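Local coordinates for transcobalamin-1 (Homo sapiens, PDB 4KKI), which binds vitamin B12 and other corrinoids with extremely high affinity and protects the vitamin from the acid of the stomach, at residues Asn283-Gln289 against Arg380-Pro384; Asn49-Val55 against Lys74-Ile79. All coordinates share one frame. Residues are numbered along the deposited sequence.

Interaction 1 (Asn283-Gln289 against Arg380-Pro384); sequences NPNAAAQ and RSWGP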
ATOM      1  N   ASN A 283       4.743  10.915  -5.165  1.00 41.44           N
ATOM      2  CA  ASN A 283       4.102  10.676  -3.877  1.00 36.12           C
ATOM      3  C   ASN A 283       5.002   9.804  -2.992  1.00 40.50           C
ATOM      4  O   ASN A 283       5.350   8.687  -3.375  1.00 40.71           O
ATOM      5  CB  ASN A 283       2.736  10.013  -4.091  1.00 31.22           C
ATOM      6  CG  ASN A 283       1.874  10.017  -2.841  1.00 43.77           C
ATOM      7  OD1 ASN A 283       2.343   9.721  -1.741  1.00 43.24           O
ATOM      8  ND2 ASN A 283       0.597  10.351  -3.008  1.00 47.50           N
ATOM      9  N   PRO A 284       5.380  10.319  -1.808  1.00 43.06           N
ATOM     10  CA  PRO A 284       6.279   9.633  -0.869  1.00 44.38           C
ATOM     11  C   PRO A 284       5.809   8.233  -0.475  1.00 42.92           C
ATOM     12  O   PRO A 284       6.643   7.367  -0.206  1.00 47.32           O
ATOM     13  CB  PRO A 284       6.283  10.559   0.360  1.00 42.26           C
ATOM     14  CG  PRO A 284       5.081  11.431   0.201  1.00 47.05           C
ATOM     15  CD  PRO A 284       4.921  11.612  -1.274  1.00 37.15           C
ATOM     16  N   ASN A 285       4.499   8.014  -0.441  1.00 39.21           N
ATOM     17  CA  ASN A 285       3.972   6.685  -0.146  1.00 38.55           C
ATOM     18  C   ASN A 285       4.276   5.712  -1.276  1.00 38.41           C
ATOM     19  O   ASN A 285       4.602   4.550  -1.037  1.00 36.34           O
ATOM     20  CB  ASN A 285       2.464   6.734   0.112  1.00 34.29           C
ATOM     21  CG  ASN A 285       2.104   7.602   1.302  1.00 48.73           C
ATOM     22  OD1 ASN A 285       2.079   7.135   2.441  1.00 55.61           O
ATOM     23  ND2 ASN A 285       1.821   8.874   1.043  1.00 47.11           N
ATOM     24  N   ALA A 286       4.174   6.195  -2.511  1.00 33.47           N
ATOM     25  CA  ALA A 286       4.432   5.355  -3.672  1.00 36.44           C
ATOM     26  C   ALA A 286       5.925   5.087  -3.824  1.00 44.21           C
ATOM     27  O   ALA A 286       6.332   3.983  -4.186  1.00 43.28           O
ATOM     28  CB  ALA A 286       3.867   5.992  -4.933  1.00 23.56           C
ATOM     29  N   ALA A 287       6.735   6.105  -3.547  1.00 40.71           N
ATOM     30  CA  ALA A 287       8.184   5.958  -3.617  1.00 45.96           C
ATOM     31  C   ALA A 287       8.665   4.942  -2.587  1.00 40.57           C
ATOM     32  O   ALA A 287       9.528   4.112  -2.876  1.00 34.50           O
ATOM     33  CB  ALA A 287       8.868   7.301  -3.407  1.00 37.71           C
ATOM     34  N   ALA A 288       8.091   5.003  -1.390  1.00 33.62           N
ATOM     35  CA  ALA A 288       8.453   4.079  -0.322  1.00 37.44           C
ATOM     36  C   ALA A 288       8.120   2.631  -0.664  1.00 37.83           C
ATOM     37  O   ALA A 288       8.902   1.724  -0.382  1.00 34.39           O
ATOM     38  CB  ALA A 288       7.778   4.483   0.984  1.00 37.43           C
ATOM     39  N   GLN A 289       6.962   2.408  -1.275  1.00 35.94           N
ATOM     40  CA  GLN A 289       6.517   1.042  -1.542  1.00 42.79           C
ATOM     41  C   GLN A 289       7.263   0.373  -2.692  1.00 38.93           C
ATOM     42  O   GLN A 289       7.379  -0.852  -2.730  1.00 37.02           O
ATOM     43  CB  GLN A 289       5.009   0.998  -1.787  1.00 42.31           C
ATOM     44  CG  GLN A 289       4.191   1.328  -0.559  1.00 35.19           C
ATOM     45  CD  GLN A 289       2.703   1.169  -0.790  1.00 37.09           C
ATOM     46  OE1 GLN A 289       1.935   0.985   0.155  1.00 38.53           O
ATOM     47  NE2 GLN A 289       2.288   1.239  -2.048  1.00 31.19           N
ATOM     48  N   ARG A 380      -5.229  12.364   4.138  1.00 56.76           N
ATOM     49  CA  ARG A 380      -4.601  11.094   4.475  1.00 61.51           C
ATOM     50  C   ARG A 380      -3.108  11.186   4.209  1.00 63.53           C
ATOM     51  O   ARG A 380      -2.623  12.206   3.718  1.00 59.22           O
ATOM     52  CB  ARG A 380      -5.203   9.961   3.646  1.00 59.01           C
ATOM     53  CG  ARG A 380      -6.666   9.676   3.931  1.00 60.66           C
ATOM     54  CD  ARG A 380      -6.846   8.943   5.248  1.00 64.29           C
ATOM     55  NE  ARG A 380      -8.189   8.383   5.370  1.00 74.17           N
ATOM     56  CZ  ARG A 380      -9.208   9.002   5.958  1.00 74.40           C
ATOM     57  NH1 ARG A 380      -9.038  10.204   6.491  1.00 72.50           N
ATOM     58  NH2 ARG A 380     -10.396   8.416   6.017  1.00 77.05           N
ATOM     59  N   SER A 381      -2.382  10.122   4.529  1.00 62.82           N
ATOM     60  CA  SER A 381      -0.950  10.077   4.262  1.00 55.01           C
ATOM     61  C   SER A 381      -0.704  10.106   2.760  1.00 51.52           C
ATOM     62  O   SER A 381       0.243  10.736   2.288  1.00 54.42           O
ATOM     63  CB  SER A 381      -0.326   8.824   4.879  1.00 51.01           C
ATOM     64  OG  SER A 381       1.063   8.759   4.603  1.00 56.40           O
ATOM     65  N   TRP A 382      -1.571   9.429   2.013  1.00 54.23           N
ATOM     66  CA  TRP A 382      -1.474   9.401   0.559  1.00 50.47           C
ATOM     67  C   TRP A 382      -1.859  10.746  -0.045  1.00 50.51           C
ATOM     68  O   TRP A 382      -1.442  11.081  -1.154  1.00 48.41           O
ATOM     69  CB  TRP A 382      -2.359   8.296  -0.022  1.00 44.19           C
ATOM     70  CG  TRP A 382      -1.726   6.940  -0.047  1.00 38.92           C
ATOM     71  CD1 TRP A 382      -1.856   5.955   0.889  1.00 41.57           C
ATOM     72  CD2 TRP A 382      -0.871   6.412  -1.068  1.00 39.75           C
ATOM     73  NE1 TRP A 382      -1.132   4.847   0.515  1.00 44.01           N
ATOM     74  CE2 TRP A 382      -0.516   5.102  -0.683  1.00 43.95           C
ATOM     75  CE3 TRP A 382      -0.367   6.920  -2.270  1.00 40.68           C
ATOM     76  CZ2 TRP A 382       0.317   4.296  -1.454  1.00 48.30           C
ATOM     77  CZ3 TRP A 382       0.462   6.117  -3.036  1.00 41.90           C
ATOM     78  CH2 TRP A 382       0.796   4.821  -2.625  1.00 43.02           C
ATOM     79  N   GLY A 383      -2.657  11.514   0.690  1.00 53.78           N
ATOM     80  CA  GLY A 383      -3.115  12.807   0.219  1.00 47.25           C
ATOM     81  C   GLY A 383      -4.604  12.988   0.438  1.00 48.35           C
ATOM     82  O   GLY A 383      -5.192  12.311   1.281  1.00 44.94           O
ATOM     83  N   PRO A 384      -5.219  13.909  -0.319  1.00 48.99           N
ATOM     84  CA  PRO A 384      -6.658  14.194  -0.242  1.00 49.76           C
ATOM     85  C   PRO A 384      -7.503  12.985  -0.626  1.00 40.53           C
ATOM     86  O   PRO A 384      -7.386  12.474  -1.739  1.00 39.94           O
ATOM     87  CB  PRO A 384      -6.850  15.314  -1.272  1.00 40.50           C
ATOM     88  CG  PRO A 384      -5.505  15.941  -1.406  1.00 44.02           C
ATOM     89  CD  PRO A 384      -4.528  14.818  -1.247  1.00 38.58           C
TER
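Trp382 lays its indole against the first turn of the helix that begins at Pro284, covering Asn285: Asn285 CB sits 3.4 Å from the centroid of the six-membered ring, almost on its normal, a CH-pi contact. Ala286, with a methyl small enough to admit the ring, brings CB to 3.9 Å from Trp382 CZ3. The amide of Asn285 meets Ser381 twice: Asn285 ND2 donates to the backbone Ser381 O (2.7 Å), and Asn285 OD1 accepts from the hydroxyl Ser381 OG (2.9 Å). Asparagine also suits the N-cap: Asn283 OD1 accepts from Asn285 N (3.0 Å) and from Asn285 ND2 (3.0 Å), while Asn283 ND2 donates to Trp382 O (2.9 Å). At the indole edge, Gln289 NE2 lies 3.7 Å from Trp382 CZ2 and hydrogen-bonds to cyanocobalamin. The contact thus joins a capped helix of the alpha domain to a turn between two beta-domain strands, at the interdomain corrinoid pocket.

Interaction 2 (Asn49-Val55 against Lys74-Ile79); sequences NRGTSAV and KMIQQI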
ATOM      1  N   ASN A  49       6.218  17.642   5.258  1.00 71.17           N
ATOM      2  CA  ASN A  49       4.796  17.336   5.166  1.00 64.65           C
ATOM      3  C   ASN A  49       4.321  16.630   6.431  1.00 64.72           C
ATOM      4  O   ASN A  49       4.513  15.427   6.590  1.00 65.13           O
ATOM      5  CB  ASN A  49       4.517  16.465   3.937  1.00 57.31           C
ATOM      6  CG  ASN A  49       3.044  16.409   3.576  1.00 62.54           C
ATOM      7  OD1 ASN A  49       2.661  15.756   2.605  1.00 66.69           O
ATOM      8  ND2 ASN A  49       2.214  17.106   4.340  1.00 63.78           N
ATOM      9  N   ARG A  50       3.697  17.387   7.325  1.00 67.48           N
ATOM     10  CA  ARG A  50       3.246  16.855   8.604  1.00 61.98           C
ATOM     11  C   ARG A  50       2.063  15.906   8.429  1.00 60.73           C
ATOM     12  O   ARG A  50       1.737  15.130   9.328  1.00 62.33           O
ATOM     13  CB  ARG A  50       2.872  18.000   9.546  1.00 75.51           C
ATOM     14  CG  ARG A  50       3.187  17.737  11.007  1.00 91.81           C
ATOM     15  CD  ARG A  50       3.035  19.002  11.836  1.00104.74           C
ATOM     16  NE  ARG A  50       3.534  18.828  13.198  1.00115.94           N
ATOM     17  CZ  ARG A  50       4.797  19.031  13.562  1.00123.53           C
ATOM     18  NH1 ARG A  50       5.162  18.851  14.824  1.00128.55           N
ATOM     19  NH2 ARG A  50       5.695  19.414  12.666  1.00124.50           N
ATOM     20  N   GLY A  51       1.427  15.971   7.263  1.00 56.03           N
ATOM     21  CA  GLY A  51       0.273  15.139   6.974  1.00 57.14           C
ATOM     22  C   GLY A  51       0.639  13.757   6.467  1.00 66.02           C
ATOM     23  O   GLY A  51      -0.182  12.841   6.497  1.00 68.97           O
ATOM     24  N   THR A  52       1.873  13.601   5.998  1.00 58.00           N
ATOM     25  CA  THR A  52       2.310  12.318   5.465  1.00 61.99           C
ATOM     26  C   THR A  52       3.095  11.516   6.502  1.00 57.28           C
ATOM     27  O   THR A  52       3.710  12.078   7.410  1.00 53.15           O
ATOM     28  CB  THR A  52       3.141  12.479   4.173  1.00 57.22           C
ATOM     29  OG1 THR A  52       3.175  11.232   3.467  1.00 60.14           O
ATOM     30  CG2 THR A  52       4.564  12.917   4.492  1.00 53.18           C
ATOM     31  N   SER A  53       3.058  10.197   6.363  1.00 58.41           N
ATOM     32  CA  SER A  53       3.703   9.308   7.316  1.00 60.25           C
ATOM     33  C   SER A  53       5.205   9.217   7.073  1.00 54.98           C
ATOM     34  O   SER A  53       5.671   9.355   5.942  1.00 49.70           O
ATOM     35  CB  SER A  53       3.077   7.914   7.246  1.00 56.86           C
ATOM     36  OG  SER A  53       3.744   7.008   8.105  1.00 67.61           O
ATOM     37  N   ALA A  54       5.956   8.992   8.145  1.00 47.38           N
ATOM     38  CA  ALA A  54       7.387   8.733   8.038  1.00 43.05           C
ATOM     39  C   ALA A  54       7.664   7.260   8.306  1.00 42.14           C
ATOM     40  O   ALA A  54       8.781   6.783   8.113  1.00 46.96           O
ATOM     41  CB  ALA A  54       8.162   9.607   9.011  1.00 39.61           C
ATOM     42  N   VAL A  55       6.637   6.544   8.752  1.00 42.88           N
ATOM     43  CA  VAL A  55       6.767   5.129   9.080  1.00 43.11           C
ATOM     44  C   VAL A  55       7.085   4.288   7.848  1.00 42.30           C
ATOM     45  O   VAL A  55       8.059   3.536   7.831  1.00 38.20           O
ATOM     46  CB  VAL A  55       5.486   4.595   9.741  1.00 41.49           C
ATOM     47  CG1 VAL A  55       5.594   3.094   9.971  1.00 39.80           C
ATOM     48  CG2 VAL A  55       5.220   5.333  11.048  1.00 36.86           C
ATOM     49  N   LYS A  74      11.524  12.066  12.633  1.00 47.32           N
ATOM     50  CA  LYS A  74      10.121  12.339  12.362  1.00 55.71           C
ATOM     51  C   LYS A  74       9.263  11.130  12.708  1.00 55.49           C
ATOM     52  O   LYS A  74       8.189  11.270  13.291  1.00 55.54           O
ATOM     53  CB  LYS A  74       9.910  12.725  10.896  1.00 53.42           C
ATOM     54  CG  LYS A  74       8.457  13.039  10.560  1.00 53.91           C
ATOM     55  CD  LYS A  74       8.266  13.336   9.083  1.00 50.90           C
ATOM     56  CE  LYS A  74       6.797  13.578   8.763  1.00 55.97           C
ATOM     57  NZ  LYS A  74       6.549  13.680   7.298  1.00 61.00           N
ATOM     58  N   MET A  75       9.744   9.941  12.353  1.00 47.11           N
ATOM     59  CA  MET A  75       8.974   8.724  12.574  1.00 48.92           C
ATOM     60  C   MET A  75       8.798   8.438  14.057  1.00 47.79           C
ATOM     61  O   MET A  75       7.707   8.081  14.501  1.00 54.15           O
ATOM     62  CB  MET A  75       9.621   7.521  11.889  1.00 46.06           C
ATOM     63  CG  MET A  75       8.812   6.242  12.051  1.00 44.13           C
ATOM     64  SD  MET A  75       9.704   4.737  11.617  1.00 48.69           S
ATOM     65  CE  MET A  75      11.023   4.751  12.828  1.00 44.74           C
ATOM     66  N   ILE A  76       9.878   8.593  14.817  1.00 47.04           N
ATOM     67  CA  ILE A  76       9.846   8.360  16.256  1.00 48.68           C
ATOM     68  C   ILE A  76       8.853   9.305  16.920  1.00 53.36           C
ATOM     69  O   ILE A  76       8.077   8.900  17.787  1.00 55.23           O
ATOM     70  CB  ILE A  76      11.240   8.538  16.889  1.00 48.86           C
ATOM     71  CG1 ILE A  76      12.218   7.511  16.319  1.00 46.78           C
ATOM     72  CG2 ILE A  76      11.165   8.405  18.406  1.00 47.17           C
ATOM     73  CD1 ILE A  76      11.797   6.073  16.546  1.00 49.34           C
ATOM     74  N   GLN A  77       8.875  10.564  16.494  1.00 56.06           N
ATOM     75  CA  GLN A  77       7.949  11.568  16.997  1.00 57.79           C
ATOM     76  C   GLN A  77       6.503  11.168  16.706  1.00 54.17           C
ATOM     77  O   GLN A  77       5.634  11.292  17.568  1.00 60.72           O
ATOM     78  CB  GLN A  77       8.258  12.934  16.381  1.00 73.56           C
ATOM     79  CG  GLN A  77       7.341  14.052  16.847  1.00 95.06           C
ATOM     80  CD  GLN A  77       7.631  15.369  16.155  1.00110.40           C
ATOM     81  OE1 GLN A  77       8.526  15.458  15.314  1.00114.98           O
ATOM     82  NE2 GLN A  77       6.873  16.402  16.506  1.00115.01           N
ATOM     83  N   GLN A  78       6.250  10.685  15.494  1.00 48.35           N
ATOM     84  CA  GLN A  78       4.916  10.219  15.129  1.00 56.77           C
ATOM     85  C   GLN A  78       4.509   9.007  15.961  1.00 54.23           C
ATOM     86  O   GLN A  78       3.375   8.919  16.430  1.00 53.46           O
ATOM     87  CB  GLN A  78       4.844   9.872  13.640  1.00 53.29           C
ATOM     88  CG  GLN A  78       4.906  11.072  12.711  1.00 62.76           C
ATOM     89  CD  GLN A  78       4.779  10.682  11.248  1.00 68.74           C
ATOM     90  OE1 GLN A  78       4.939   9.514  10.888  1.00 60.62           O
ATOM     91  NE2 GLN A  78       4.489  11.660  10.399  1.00 72.65           N
ATOM     92  N   ILE A  79       5.440   8.076  16.138  1.00 55.50           N
ATOM     93  CA  ILE A  79       5.169   6.858  16.892  1.00 54.85           C
ATOM     94  C   ILE A  79       4.876   7.173  18.356  1.00 55.87           C
ATOM     95  O   ILE A  79       3.895   6.687  18.917  1.00 53.08           O
ATOM     96  CB  ILE A  79       6.332   5.849  16.782  1.00 53.27           C
ATOM     97  CG1 ILE A  79       6.422   5.304  15.353  1.00 51.04           C
ATOM     98  CG2 ILE A  79       6.148   4.707  17.772  1.00 42.91           C
ATOM     99  CD1 ILE A  79       7.601   4.381  15.114  1.00 41.34           C
TER
HETATM  100  O   HOH W   1       7.592  11.458   5.904  1.00 52.36           O
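Four hydrogen bonds tie loop 49-55 to one side of helix 69-85. The carboxamide of Gln78 uses both ends on the loop backbone: Gln78 NE2 donates to Thr52 O (3.1 Å) and Gln78 OE1 accepts from Ala54 N (3.0 Å), as suits glutamine's paired donor and acceptor. The fully extended Lys74 reaches the turn, where its NZ donates to Asn49 O at 2.8 Å and, weakly, to Thr52 O at 3.3 Å. Ser46 O is its strongest partner, and a water bridges Lys74 NZ to Ser53 O, 2.8 Å from each. A long cationic chain can thus reach two carbonyls of the type I turn Asn49 to Thr52. Against the helix, the small Ala54 lets the backbones approach, its CB 3.8 Å from Met75 CB, and Val55 CG2 packs on Met75 CG (3.8 Å). Ser53 OG accepts from Val55 N (3.0 Å), capping the start of helix 55-63. Such bonding joins the loop between helices 37-45 and 55-63 to helix 69-85 in the alpha domain's alpha6-alpha6 barrel.

The two contacts lie in series along the chain, yet their centres are only 12 Å apart and they touch through Ser381. Ser381 OG is 3.0 Å from Ser53 N and Ser381 O 3.2 Å from Thr52 OG1, both probable hydrogen bonds, so the beta-domain turn of interaction 1 also grips the loop of interaction 2. Thr52 packs on the helix start as well, with OG1 3.8 Å from Pro284 CG. Interaction 1 borders the ligand: the side chain of Gln289 comes within about 3 Å of cyanocobalamin. Interaction 2 stands one layer behind, the side chain of Ser53 being about 7 Å from the bound cyanocobalamin. Together they connect helix 69-85, through the loop 49-55, to the interdomain pocket.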